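Aminotransferase, class V family protein (Trichomonas vaginalis, PDB 5F8V) probably catalyses the pyridoxal-phosphate-dependent transfer of an amino group between O-phospho-L-serine and 2-oxoglutarate, a step of serine biosynthesis. Local coordinates at residues A[95-99]-A[142-146]; A[151-155]-A[167-171]. The contacts are given in a common frame with arbitrary orientation. Numbering follows the deposited sequence.

Contact 1 of 2, residues A[95-99]-A[142-146]; sequences AVDYL and WKLSE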
ATOM      1  N   ALA A  95      15.425  -7.513  25.462  1.00 22.30           N
ATOM      2  CA  ALA A  95      14.434  -6.501  25.821  1.00 21.99           C
ATOM      3  C   ALA A  95      14.223  -5.455  24.732  1.00 21.12           C
ATOM      4  O   ALA A  95      15.084  -5.255  23.875  1.00 20.95           O
ATOM      5  CB  ALA A  95      14.832  -5.823  27.127  1.00 22.32           C
ATOM      6  N   VAL A  96      13.052  -4.816  24.776  1.00 19.73           N
ATOM      7  CA  VAL A  96      12.758  -3.635  23.966  1.00 19.03           C
ATOM      8  C   VAL A  96      12.041  -2.597  24.824  1.00 18.88           C
ATOM      9  O   VAL A  96      11.205  -2.950  25.664  1.00 18.37           O
ATOM     10  CB  VAL A  96      11.897  -3.955  22.723  1.00 18.48           C
ATOM     11  CG1 VAL A  96      12.709  -4.736  21.702  1.00 17.88           C
ATOM     12  CG2 VAL A  96      10.606  -4.689  23.101  1.00 18.50           C
ATOM     13  N   ASP A  97      12.376  -1.324  24.607  1.00 18.47           N
ATOM     14  CA  ASP A  97      11.779  -0.218  25.357  1.00 17.91           C
ATOM     15  C   ASP A  97      10.831   0.613  24.483  1.00 17.50           C
ATOM     16  O   ASP A  97      11.199   1.048  23.377  1.00 17.32           O
ATOM     17  CB  ASP A  97      12.874   0.659  25.977  1.00 18.06           C
ATOM     18  CG  ASP A  97      13.459   0.060  27.283  1.00 18.43           C
ATOM     19  OD1 ASP A  97      12.782  -0.750  27.951  1.00 18.22           O
ATOM     20  OD2 ASP A  97      14.600   0.408  27.658  1.00 18.42           O
ATOM     21  N   TYR A  98       9.615   0.812  24.999  1.00 16.44           N
ATOM     22  CA  TYR A  98       8.575   1.635  24.376  1.00 16.20           C
ATOM     23  C   TYR A  98       8.176   2.747  25.339  1.00 16.41           C
ATOM     24  O   TYR A  98       7.781   2.469  26.468  1.00 16.46           O
ATOM     25  CB  TYR A  98       7.359   0.765  24.034  1.00 15.60           C
ATOM     26  CG  TYR A  98       7.561  -0.069  22.786  1.00 15.10           C
ATOM     27  CD1 TYR A  98       7.046   0.347  21.563  1.00 14.90           C
ATOM     28  CD2 TYR A  98       8.293  -1.260  22.821  1.00 15.15           C
ATOM     29  CE1 TYR A  98       7.237  -0.391  20.413  1.00 15.17           C
ATOM     30  CE2 TYR A  98       8.494  -2.012  21.663  1.00 15.08           C
ATOM     31  CZ  TYR A  98       7.962  -1.570  20.464  1.00 14.95           C
ATOM     32  OH  TYR A  98       8.138  -2.277  19.308  1.00 15.02           O
ATOM     33  N   LEU A  99       8.322   4.002  24.915  1.00 16.72           N
ATOM     34  CA  LEU A  99       7.789   5.138  25.674  1.00 16.65           C
ATOM     35  C   LEU A  99       6.434   5.475  25.065  1.00 16.63           C
ATOM     36  O   LEU A  99       6.353   5.866  23.897  1.00 16.47           O
ATOM     37  CB  LEU A  99       8.720   6.345  25.615  1.00 16.52           C
ATOM     38  CG  LEU A  99       8.189   7.636  26.268  1.00 16.47           C
ATOM     39  CD1 LEU A  99       8.218   7.553  27.778  1.00 16.41           C
ATOM     40  CD2 LEU A  99       8.960   8.856  25.785  1.00 16.37           C
ATOM     41  N   TRP A 142      11.838   7.583  33.856  1.00 22.22           N
ATOM     42  CA  TRP A 142      11.876   6.515  32.866  1.00 23.39           C
ATOM     43  C   TRP A 142      12.673   5.334  33.417  1.00 24.62           C
ATOM     44  O   TRP A 142      13.771   5.520  33.954  1.00 23.61           O
ATOM     45  CB  TRP A 142      12.530   7.004  31.565  1.00 23.32           C
ATOM     46  CG  TRP A 142      11.782   8.109  30.839  1.00 23.19           C
ATOM     47  CD1 TRP A 142      10.670   8.783  31.269  1.00 22.77           C
ATOM     48  CD2 TRP A 142      12.136   8.693  29.578  1.00 23.33           C
ATOM     49  NE1 TRP A 142      10.309   9.739  30.354  1.00 22.88           N
ATOM     50  CE2 TRP A 142      11.185   9.704  29.303  1.00 22.83           C
ATOM     51  CE3 TRP A 142      13.151   8.445  28.644  1.00 23.26           C
ATOM     52  CZ2 TRP A 142      11.228  10.478  28.143  1.00 23.05           C
ATOM     53  CZ3 TRP A 142      13.199   9.216  27.489  1.00 23.22           C
ATOM     54  CH2 TRP A 142      12.242  10.227  27.249  1.00 23.60           C
ATOM     55  N   LYS A 143      12.103   4.135  33.286  1.00 25.98           N
ATOM     56  CA  LYS A 143      12.749   2.887  33.692  1.00 27.62           C
ATOM     57  C   LYS A 143      13.154   2.129  32.431  1.00 28.22           C
ATOM     58  O   LYS A 143      12.322   1.478  31.797  1.00 29.02           O
ATOM     59  CB  LYS A 143      11.804   2.048  34.572  1.00 29.11           C
ATOM     60  CG  LYS A 143      11.969   2.264  36.077  1.00 30.69           C
ATOM     61  CD  LYS A 143      11.806   3.722  36.487  1.00 32.22           C
ATOM     62  CE  LYS A 143      12.095   3.935  37.961  1.00 33.97           C
ATOM     63  NZ  LYS A 143      12.109   5.387  38.312  1.00 34.92           N
ATOM     64  N   LEU A 144      14.431   2.240  32.064  1.00 28.43           N
ATOM     65  CA  LEU A 144      14.956   1.601  30.856  1.00 28.40           C
ATOM     66  C   LEU A 144      15.402   0.170  31.155  1.00 28.21           C
ATOM     67  O   LEU A 144      15.725  -0.163  32.294  1.00 28.00           O
ATOM     68  CB  LEU A 144      16.128   2.408  30.279  1.00 28.71           C
ATOM     69  CG  LEU A 144      15.960   3.924  30.126  1.00 28.71           C
ATOM     70  CD1 LEU A 144      17.123   4.482  29.317  1.00 28.98           C
ATOM     71  CD2 LEU A 144      14.628   4.305  29.495  1.00 28.03           C
ATOM     72  N   SER A 145      15.424  -0.659  30.115  1.00 27.99           N
ATOM     73  CA  SER A 145      15.793  -2.071  30.226  1.00 27.95           C
ATOM     74  C   SER A 145      17.284  -2.240  29.977  1.00 28.51           C
ATOM     75  O   SER A 145      17.885  -1.467  29.229  1.00 27.74           O
ATOM     76  CB  SER A 145      15.002  -2.905  29.224  1.00 27.55           C
ATOM     77  OG  SER A 145      13.618  -2.834  29.504  1.00 27.06           O
ATOM     78  N   GLU A 146      17.867  -3.266  30.591  1.00 29.60           N
ATOM     79  CA  GLU A 146      19.319  -3.456  30.585  1.00 31.23           C
ATOM     80  C   GLU A 146      19.859  -3.703  29.177  1.00 30.02           C
ATOM     81  O   GLU A 146      20.764  -2.998  28.723  1.00 31.69           O
ATOM     82  CB  GLU A 146      19.721  -4.614  31.515  1.00 33.63           C
ATOM     83  CG  GLU A 146      21.216  -4.692  31.818  1.00 36.22           C
ATOM     84  CD  GLU A 146      21.623  -6.025  32.434  1.00 38.65           C
ATOM     85  OE1 GLU A 146      22.472  -6.725  31.837  1.00 40.61           O
ATOM     86  OE2 GLU A 146      21.090  -6.375  33.512  1.00 39.37           O
TER
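This is a worked example in which a buried carboxylate and an aromatic–aliphatic contact hold an irregular chain to one face of a beta-sheet. Residues 142-145 are extended but belong to no regular strand, and they run nearly antiparallel to 95-99 (163° between end-to-end directions), with Ala95 opposite Ser145 and Leu99 opposite Trp142. Ala95, Asp97 and Leu99 all direct their CA-to-CB bonds toward the loop, whereas Val96 faces away, where it packs on helix 103-115.

The polar part centres on Asp97. Its OD2 accepts a nearly linear hydrogen bond from the backbone N of Ser145 (2.8 Å, 175°), and its OD1 accepts a second from Ser145 OG (2.7 Å). One carboxylate thus holds both the main chain and the side chain of a single residue. Asn123 ND2, on the neighbouring edge strand 121-124, also donates to Asp97 OD1 and to Lys143 O, tying strand and loop together once more.

Van der Waals contacts lie at the two ends. Ala95 CB meets Ser145 CB at 3.6 Å. At the other end Leu99 CD1 makes a CH-pi contact over the Trp142 five-membered ring, 4.2 Å from its centroid, while Leu99 CD2 approaches Trp142 CZ2 at 3.7 Å. Trp142 NE1 hydrogen-bonds to Pro137 O.

Strand 95-98 is flanked by the parallel strands 121-124 and 148-154, and its backbone hydrogen-bonds to both. Helix on one face and connecting loop on the other give the layered alpha/beta architecture characteristic of the large domain of fold-type I PLP-dependent aminotransferases.

Contact 2 of 2, residues A[151-155]-A[167-171]; sequences FYYCD and FPDVP
In the alpha/beta domain of this class-V aminotransferase, residues 151-154, the end of strand 148-154 of the central sheet, are overlaid by the extended, irregular residues 167-170, whose loop leads toward the next parallel strand, 174-177. Residues 151-155 and 167-170 run nearly antiparallel (165°), too far apart for backbone pairing: CA-to-CA distances are 7.5 Å for Phe151 and Val170, 9.2 Å for Tyr153 and Pro168, and 8.0 Å for Asp155 and Phe167. No hydrogen bond crosses between them.

Phe151, Pro168 and Tyr153 dominate the interface, closely followed by Val170. Phe151 and Tyr153 are both directed at the loop, but with different chi1 rotamers, t (-178°) and p (86°). Val170, itself m, sets CG1 over the Phe151 ring face, 4.1 Å from the centroid, and brings CG2 to 3.6 Å from Phe151 CG. Pro168, with its ring C-gamma exo, bridges both aromatics: its CG sits over the Tyr153 ring, 4.0 Å from the centroid and 14° off the normal, and 4.2 Å from Phe151 CE2. Such CH-pi contacts let a proline-containing loop pack over aromatic side chains on a sheet face.

At the far end Asp155 OD2 engages Asn181 and Arg185. Tyr153 OH lies 3.3 Å from Pro168 CD and 3.2 Å from CD1 of Phe167 (chi1 m), and donates a 3.0 Å hydrogen bond to Asp155 OD1.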
ATOM      1  N   PHE A 151      14.889   1.961  21.692  1.00 15.42           N
ATOM      2  CA  PHE A 151      13.979   2.811  22.444  1.00 14.99           C
ATOM      3  C   PHE A 151      12.977   3.355  21.424  1.00 14.75           C
ATOM      4  O   PHE A 151      13.339   4.169  20.572  1.00 14.79           O
ATOM      5  CB  PHE A 151      14.744   3.955  23.112  1.00 14.79           C
ATOM      6  CG  PHE A 151      13.887   4.863  23.947  1.00 14.69           C
ATOM      7  CD1 PHE A 151      13.782   4.674  25.323  1.00 15.02           C
ATOM      8  CD2 PHE A 151      13.192   5.922  23.363  1.00 14.40           C
ATOM      9  CE1 PHE A 151      13.003   5.521  26.096  1.00 14.84           C
ATOM     10  CE2 PHE A 151      12.408   6.763  24.124  1.00 14.41           C
ATOM     11  CZ  PHE A 151      12.312   6.565  25.497  1.00 14.73           C
ATOM     12  N   TYR A 152      11.739   2.880  21.498  1.00 14.18           N
ATOM     13  CA  TYR A 152      10.695   3.268  20.550  1.00 13.80           C
ATOM     14  C   TYR A 152       9.863   4.401  21.123  1.00 13.28           C
ATOM     15  O   TYR A 152       9.496   4.364  22.300  1.00 13.27           O
ATOM     16  CB  TYR A 152       9.790   2.077  20.230  1.00 13.63           C
ATOM     17  CG  TYR A 152       8.705   2.394  19.224  1.00 13.49           C
ATOM     18  CD1 TYR A 152       7.551   3.097  19.598  1.00 13.38           C
ATOM     19  CD2 TYR A 152       8.829   2.000  17.891  1.00 13.55           C
ATOM     20  CE1 TYR A 152       6.569   3.404  18.677  1.00 13.23           C
ATOM     21  CE2 TYR A 152       7.840   2.293  16.968  1.00 13.19           C
ATOM     22  CZ  TYR A 152       6.719   2.990  17.370  1.00 12.99           C
ATOM     23  OH  TYR A 152       5.751   3.283  16.463  1.00 12.90           O
ATOM     24  N   TYR A 153       9.552   5.394  20.290  1.00 12.81           N
ATOM     25  CA  TYR A 153       8.631   6.474  20.682  1.00 12.39           C
ATOM     26  C   TYR A 153       8.013   7.193  19.498  1.00 12.10           C
ATOM     27  O   TYR A 153       8.498   7.093  18.377  1.00 12.00           O
ATOM     28  CB  TYR A 153       9.321   7.488  21.597  1.00 12.48           C
ATOM     29  CG  TYR A 153      10.095   8.596  20.910  1.00 12.37           C
ATOM     30  CD1 TYR A 153      11.364   8.371  20.385  1.00 12.37           C
ATOM     31  CD2 TYR A 153       9.570   9.884  20.820  1.00 12.53           C
ATOM     32  CE1 TYR A 153      12.085   9.395  19.769  1.00 12.37           C
ATOM     33  CE2 TYR A 153      10.284  10.907  20.219  1.00 12.73           C
ATOM     34  CZ  TYR A 153      11.546  10.655  19.690  1.00 12.58           C
ATOM     35  OH  TYR A 153      12.239  11.683  19.100  1.00 12.49           O
ATOM     36  N   CYS A 154       6.947   7.930  19.784  1.00 11.90           N
ATOM     37  CA  CYS A 154       6.211   8.697  18.785  1.00 11.80           C
ATOM     38  C   CYS A 154       6.566  10.171  18.923  1.00 11.63           C
ATOM     39  O   CYS A 154       6.304  10.796  19.960  1.00 11.70           O
ATOM     40  CB  CYS A 154       4.716   8.511  18.976  1.00 11.93           C
ATOM     41  SG  CYS A 154       3.750   9.279  17.678  1.00 12.12           S
ATOM     42  N   ASP A 155       7.176  10.723  17.884  1.00 11.28           N
ATOM     43  CA  ASP A 155       7.637  12.105  17.943  1.00 11.48           C
ATOM     44  C   ASP A 155       6.474  13.096  18.030  1.00 11.21           C
ATOM     45  O   ASP A 155       6.607  14.130  18.674  1.00 11.27           O
ATOM     46  CB  ASP A 155       8.529  12.428  16.743  1.00 11.66           C
ATOM     47  CG  ASP A 155       9.466  13.580  17.015  1.00 11.90           C
ATOM     48  OD1 ASP A 155      10.156  13.558  18.048  1.00 12.38           O
ATOM     49  OD2 ASP A 155       9.516  14.507  16.192  1.00 12.21           O
ATOM     50  N   PHE A 167      15.080  15.078  20.232  1.00 21.42           N
ATOM     51  CA  PHE A 167      15.116  13.628  20.478  1.00 20.79           C
ATOM     52  C   PHE A 167      15.477  13.347  21.944  1.00 20.56           C
ATOM     53  O   PHE A 167      16.264  14.086  22.528  1.00 19.44           O
ATOM     54  CB  PHE A 167      16.139  12.914  19.579  1.00 20.48           C
ATOM     55  CG  PHE A 167      15.812  12.926  18.098  1.00 20.38           C
ATOM     56  CD1 PHE A 167      14.571  13.348  17.597  1.00 19.72           C
ATOM     57  CD2 PHE A 167      16.765  12.472  17.192  1.00 20.06           C
ATOM     58  CE1 PHE A 167      14.318  13.336  16.239  1.00 19.88           C
ATOM     59  CE2 PHE A 167      16.506  12.452  15.832  1.00 19.50           C
ATOM     60  CZ  PHE A 167      15.286  12.886  15.355  1.00 19.52           C
ATOM     61  N   PRO A 168      14.889  12.289  22.541  1.00 20.94           N
ATOM     62  CA  PRO A 168      15.322  11.872  23.875  1.00 21.54           C
ATOM     63  C   PRO A 168      16.793  11.440  23.915  1.00 22.28           C
ATOM     64  O   PRO A 168      17.363  11.061  22.883  1.00 21.90           O
ATOM     65  CB  PRO A 168      14.423  10.670  24.187  1.00 21.12           C
ATOM     66  CG  PRO A 168      13.250  10.813  23.291  1.00 21.22           C
ATOM     67  CD  PRO A 168      13.778  11.457  22.048  1.00 20.99           C
ATOM     68  N   ASP A 169      17.379  11.522  25.107  1.00 22.79           N
ATOM     69  CA  ASP A 169      18.726  11.041  25.377  1.00 23.61           C
ATOM     70  C   ASP A 169      18.631   9.707  26.123  1.00 22.17           C
ATOM     71  O   ASP A 169      18.295   9.672  27.307  1.00 21.37           O
ATOM     72  CB  ASP A 169      19.483  12.083  26.210  1.00 25.59           C
ATOM     73  CG  ASP A 169      20.949  11.737  26.412  1.00 27.89           C
ATOM     74  OD1 ASP A 169      21.520  10.980  25.590  1.00 30.59           O
ATOM     75  OD2 ASP A 169      21.538  12.250  27.390  1.00 29.37           O
ATOM     76  N   VAL A 170      18.888   8.615  25.408  1.00 20.79           N
ATOM     77  CA  VAL A 170      18.864   7.273  25.983  1.00 19.97           C
ATOM     78  C   VAL A 170      19.973   6.424  25.364  1.00 20.44           C
ATOM     79  O   VAL A 170      20.429   6.720  24.252  1.00 19.66           O
ATOM     80  CB  VAL A 170      17.499   6.563  25.784  1.00 19.75           C
ATOM     81  CG1 VAL A 170      16.393   7.298  26.529  1.00 19.90           C
ATOM     82  CG2 VAL A 170      17.158   6.403  24.311  1.00 19.53           C
ATOM     83  N   PRO A 171      20.416   5.366  26.073  1.00 21.31           N
ATOM     84  CA  PRO A 171      21.514   4.563  25.515  1.00 21.28           C
ATOM     85  C   PRO A 171      21.163   3.861  24.198  1.00 21.07           C
ATOM     86  O   PRO A 171      21.904   3.999  23.224  1.00 20.01           O
ATOM     87  CB  PRO A 171      21.803   3.548  26.629  1.00 22.02           C
ATOM     88  CG  PRO A 171      21.371   4.244  27.880  1.00 22.01           C
ATOM     89  CD  PRO A 171      20.118   4.969  27.465  1.00 21.84           C
TER

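How the contacts relate
Contacts 1 and 2, with centres about 10 Å apart, lie on adjacent parallel strands of one sheet, 95-98 and 148-154, each overlaid by a loop running roughly antiparallel to its strand. The strands are stitched together by probable hydrogen bonds from Tyr152 N to Asp97 O (2.7 Å) and from Leu99 N to Tyr152 O (2.9 Å). Trp142, from the loop of contact 1, also packs on Phe151 of contact 2, CZ3 to CZ 3.4 Å. Chemistry differs with place. Contact 1, farther from the chain's centre and only partly buried, adds carboxylate hydrogen bonds to a CH-pi contact; contact 2, deeper and buried, has no hydrogen bond between its segments and joins them by apolar and CH-pi packing.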